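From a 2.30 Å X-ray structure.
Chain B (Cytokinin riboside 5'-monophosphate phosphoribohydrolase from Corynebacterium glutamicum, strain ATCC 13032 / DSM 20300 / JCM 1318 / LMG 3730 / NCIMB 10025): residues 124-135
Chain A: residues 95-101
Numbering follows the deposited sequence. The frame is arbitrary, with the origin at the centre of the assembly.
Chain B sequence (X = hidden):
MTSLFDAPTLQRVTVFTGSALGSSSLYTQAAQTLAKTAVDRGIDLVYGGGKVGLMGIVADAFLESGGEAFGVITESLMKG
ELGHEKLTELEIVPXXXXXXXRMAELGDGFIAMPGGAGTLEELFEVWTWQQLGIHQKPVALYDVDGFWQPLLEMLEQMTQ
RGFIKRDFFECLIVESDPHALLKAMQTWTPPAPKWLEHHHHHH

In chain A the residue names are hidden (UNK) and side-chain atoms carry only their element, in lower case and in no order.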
# COMPACT_ATOMS: atom_id res chain seq x y z
N PHE B 124 -3.77 -0.20 -0.03
CA PHE B 124 -3.29 -0.01 1.33
C PHE B 124 -3.03 1.42 1.70
O PHE B 124 -3.14 1.76 2.89
CB PHE B 124 -2.03 -0.87 1.58
CG PHE B 124 -2.32 -2.31 1.54
CD1 PHE B 124 -3.40 -2.83 2.24
CD2 PHE B 124 -1.55 -3.16 0.77
CE1 PHE B 124 -3.73 -4.16 2.18
CE2 PHE B 124 -1.86 -4.50 0.75
CZ PHE B 124 -2.95 -4.99 1.46
N GLU B 125 -2.67 2.25 0.74
CA GLU B 125 -2.46 3.62 1.07
C GLU B 125 -3.76 4.29 1.48
O GLU B 125 -3.87 4.85 2.52
CB GLU B 125 -1.82 4.38 -0.05
CG GLU B 125 -1.44 5.77 0.42
CD GLU B 125 -0.56 6.54 -0.56
OE1 GLU B 125 -0.97 6.58 -1.73
OE2 GLU B 125 0.50 7.09 -0.17
N VAL B 126 -4.77 4.18 0.65
CA VAL B 126 -6.05 4.81 0.94
C VAL B 126 -6.73 4.21 2.18
O VAL B 126 -7.43 4.92 2.86
CB VAL B 126 -7.04 4.78 -0.26
CG1 VAL B 126 -6.47 5.50 -1.47
CG2 VAL B 126 -7.44 3.37 -0.61
N TRP B 127 -6.52 2.94 2.44
CA TRP B 127 -7.05 2.33 3.64
C TRP B 127 -6.30 2.88 4.87
O TRP B 127 -6.90 3.17 5.93
CB TRP B 127 -6.85 0.83 3.58
CG TRP B 127 -7.64 0.10 4.56
CD1 TRP B 127 -8.88 0.38 4.92
CD2 TRP B 127 -7.28 -1.09 5.27
NE1 TRP B 127 -9.35 -0.53 5.83
CE2 TRP B 127 -8.39 -1.45 6.07
CE3 TRP B 127 -6.13 -1.87 5.33
CZ2 TRP B 127 -8.39 -2.55 6.91
CZ3 TRP B 127 -6.13 -2.99 6.18
CH2 TRP B 127 -7.25 -3.31 6.96
N THR B 128 -4.98 3.01 4.75
CA THR B 128 -4.20 3.57 5.86
C THR B 128 -4.72 4.96 6.16
O THR B 128 -4.95 5.32 7.30
CB THR B 128 -2.70 3.57 5.56
OG1 THR B 128 -2.32 2.21 5.42
CG2 THR B 128 -1.91 4.07 6.68
N TRP B 129 -4.93 5.73 5.10
CA TRP B 129 -5.39 7.09 5.27
C TRP B 129 -6.77 7.22 5.93
O TRP B 129 -7.02 8.16 6.67
CB TRP B 129 -5.42 7.77 3.93
CG TRP B 129 -4.11 8.05 3.39
CD1 TRP B 129 -2.91 7.95 4.01
CD2 TRP B 129 -3.85 8.53 2.10
NE1 TRP B 129 -1.89 8.33 3.17
CE2 TRP B 129 -2.46 8.70 1.98
CE3 TRP B 129 -4.66 8.84 1.02
CZ2 TRP B 129 -1.88 9.17 0.85
CZ3 TRP B 129 -4.08 9.28 -0.11
CH2 TRP B 129 -2.71 9.45 -0.20
N GLN B 130 -7.66 6.29 5.63
CA GLN B 130 -8.93 6.21 6.28
C GLN B 130 -8.67 6.03 7.78
O GLN B 130 -9.20 6.75 8.60
CB GLN B 130 -9.72 5.04 5.69
CG GLN B 130 -11.21 5.06 5.91
CD GLN B 130 -11.83 3.72 5.66
OE1 GLN B 130 -11.57 2.76 6.36
NE2 GLN B 130 -12.64 3.64 4.61
N GLN B 131 -7.76 5.16 8.12
CA GLN B 131 -7.46 4.93 9.53
C GLN B 131 -6.84 6.09 10.25
O GLN B 131 -6.94 6.16 11.47
CB GLN B 131 -6.50 3.79 9.68
CG GLN B 131 -7.08 2.55 9.08
CD GLN B 131 -6.16 1.36 9.15
OE1 GLN B 131 -6.59 0.28 8.72
NE2 GLN B 131 -4.91 1.54 9.69
N LEU B 132 -6.15 6.95 9.52
CA LEU B 132 -5.52 8.08 10.13
C LEU B 132 -6.46 9.28 10.15
O LEU B 132 -6.06 10.36 10.59
CB LEU B 132 -4.28 8.48 9.32
CG LEU B 132 -3.10 7.52 9.30
CD1 LEU B 132 -2.04 8.02 8.34
CD2 LEU B 132 -2.52 7.37 10.69
N GLY B 133 -7.68 9.11 9.62
CA GLY B 133 -8.57 10.24 9.43
C GLY B 133 -8.23 11.23 8.34
O GLY B 133 -8.84 12.27 8.25
N ILE B 134 -7.33 10.88 7.45
CA ILE B 134 -7.05 11.75 6.30
C ILE B 134 -8.22 11.88 5.32
O ILE B 134 -8.34 12.89 4.67
CB ILE B 134 -5.76 11.32 5.59
CG1 ILE B 134 -4.61 11.79 6.44
CG2 ILE B 134 -5.64 11.90 4.23
CD1 ILE B 134 -3.30 11.11 6.13
N HIS B 135 -9.05 10.85 5.20
CA HIS B 135 -10.31 10.98 4.49
C HIS B 135 -11.29 10.11 5.21
O HIS B 135 -10.89 9.31 6.04
CB HIS B 135 -10.20 10.58 3.01
CG HIS B 135 -9.92 9.13 2.80
ND1 HIS B 135 -10.83 8.14 3.09
CD2 HIS B 135 -8.82 8.50 2.35
CE1 HIS B 135 -10.31 6.96 2.83
NE2 HIS B 135 -9.09 7.16 2.37
N UNK A 95 4.09 16.17 4.77
CA UNK A 95 3.09 15.15 4.53
C UNK A 95 3.70 13.79 4.24
O UNK A 95 4.91 13.65 4.07
c UNK A 95 2.17 15.61 3.39
c UNK A 95 2.89 15.79 2.06
o UNK A 95 3.05 16.94 1.61
o UNK A 95 3.30 14.79 1.44
N UNK A 96 2.81 12.80 4.15
CA UNK A 96 3.16 11.39 4.12
C UNK A 96 3.99 11.07 2.88
O UNK A 96 4.87 10.21 2.90
c UNK A 96 0.66 8.20 6.29
c UNK A 96 0.97 10.71 5.23
s UNK A 96 1.59 9.70 6.56
c UNK A 96 1.88 10.56 4.06
N UNK A 97 3.65 11.72 1.78
CA UNK A 97 4.33 11.47 0.53
C UNK A 97 5.74 12.02 0.56
O UNK A 97 6.67 11.35 0.10
n UNK A 97 1.43 11.63 -1.95
c UNK A 97 0.53 10.68 -2.11
n UNK A 97 0.86 9.65 -1.35
c UNK A 97 3.54 12.04 -0.66
c UNK A 97 2.38 11.20 -1.05
c UNK A 97 2.01 9.97 -0.67
N UNK A 98 5.95 13.20 1.14
CA UNK A 98 7.35 13.72 1.18
C UNK A 98 8.18 12.83 2.09
O UNK A 98 9.39 12.61 1.88
c UNK A 98 7.44 15.20 1.58
c UNK A 98 6.40 17.42 0.90
c UNK A 98 8.88 15.63 1.83
c UNK A 98 6.85 16.05 0.46
N UNK A 99 7.50 12.29 3.08
CA UNK A 99 8.12 11.41 4.05
C UNK A 99 8.58 10.13 3.37
O UNK A 99 9.68 9.71 3.61
c UNK A 99 7.56 10.05 6.20
n UNK A 99 4.85 7.79 8.21
c UNK A 99 5.88 8.24 8.89
n UNK A 99 6.65 9.21 8.41
c UNK A 99 7.15 11.12 5.19
c UNK A 99 6.39 9.91 7.15
n UNK A 99 6.14 7.72 10.06
N UNK A 100 7.77 9.53 2.52
CA UNK A 100 8.22 8.36 1.78
C UNK A 100 9.26 8.71 0.72
O UNK A 100 10.19 7.92 0.54
c UNK A 100 3.89 6.92 1.27
c UNK A 100 5.04 6.13 1.87
n UNK A 100 3.14 6.08 0.29
c UNK A 100 6.15 7.05 2.31
c UNK A 100 7.04 7.59 1.19
N UNK A 101 9.17 9.88 0.06
CA UNK A 101 10.22 10.26 -0.87
C UNK A 101 11.50 10.26 -0.08
O UNK A 101 12.47 9.65 -0.50
c UNK A 101 9.97 11.60 -1.63
c UNK A 101 11.02 11.92 -2.72
c UNK A 101 9.19 11.29 -5.49
c UNK A 101 10.56 12.74 -3.93
n UNK A 101 7.97 10.89 -5.91
n UNK A 101 10.27 10.75 -6.06
n UNK A 101 9.30 12.23 -4.52

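Position 95 of chain A has four side-chain atoms: two carbons, the second carrying two oxygens. That is a short carboxylate, and it lies out of reach of the chain B stretch. One oxygen accepts from the backbone N of position 98 at 3.1 Å, and more weakly from the backbone N of position 97, also at 3.1 Å. It therefore caps the start of the helix. The residue is A:Asp95.

Position 96 carries two carbons, a sulfur and a last carbon, unbranched. Its CA-to-CB bond points toward chain B. The last carbon lies 3.4 Å from B:Leu132 CD1 and 4.0 Å from B:Trp129 NE1, at the edge of the indole. The second carbon, next to the sulfur, is 4.4 Å from B:Ile134 CD1. The thioether identifies A:Met96.

Position 97 has one carbon and then a five-membered ring of three carbons and two nitrogens. Its CA-to-CB bond points sideways, but the ring end comes nearer to chain B. The ring nitrogen farther from the chain donates to B:Glu125 OE2 at 2.8 Å and sits 3.5 Å from B:Trp129 CZ2. The two aromatic rings are oblique, with planes at 49°. This is an imidazole, so the residue is A:His97.

Position 98 has four carbons, forked at the first, with one arm two carbons long. It has no contact with the chain B stretch and is exposed. It is A:Ile98.

Position 99 has three carbons, a nitrogen, and a carbon bearing two more nitrogens. It is extended and buried, makes no contact with the chain B stretch, and bonds elsewhere in the structure. This guanidinium marks A:Arg99.

Position 100 has four carbons in a row ending in nitrogen. Its CA-to-CB bond points toward chain B. The terminal nitrogen forms a salt bridge with B:Glu125 OE2 at 2.9 Å. The residue is A:Lys100.

Position 101 again has three carbons, a nitrogen, and a carbon with two nitrogens. It does not reach the chain B stretch. It is A:Arg101.

The contact joins two helices whose axes stay 13.9 Å apart at their closest, so long side chains must span the gap. B:Glu125 is extended through chi1 and chi2, both t. Its OE2 accepts from both A:His97 and A:Lys100, which lie three residues apart, nearly one helical turn. Beside this polar centre, A:Met96 packs against B:Trp129, B:Leu132 and B:Ile134. The last two follow the end of the chain B helix, where B:Gly133 takes positive phi in a Schellman motif. The two stretches bury 254 Å² in all.

Chain A (95-101) DMHIRKR
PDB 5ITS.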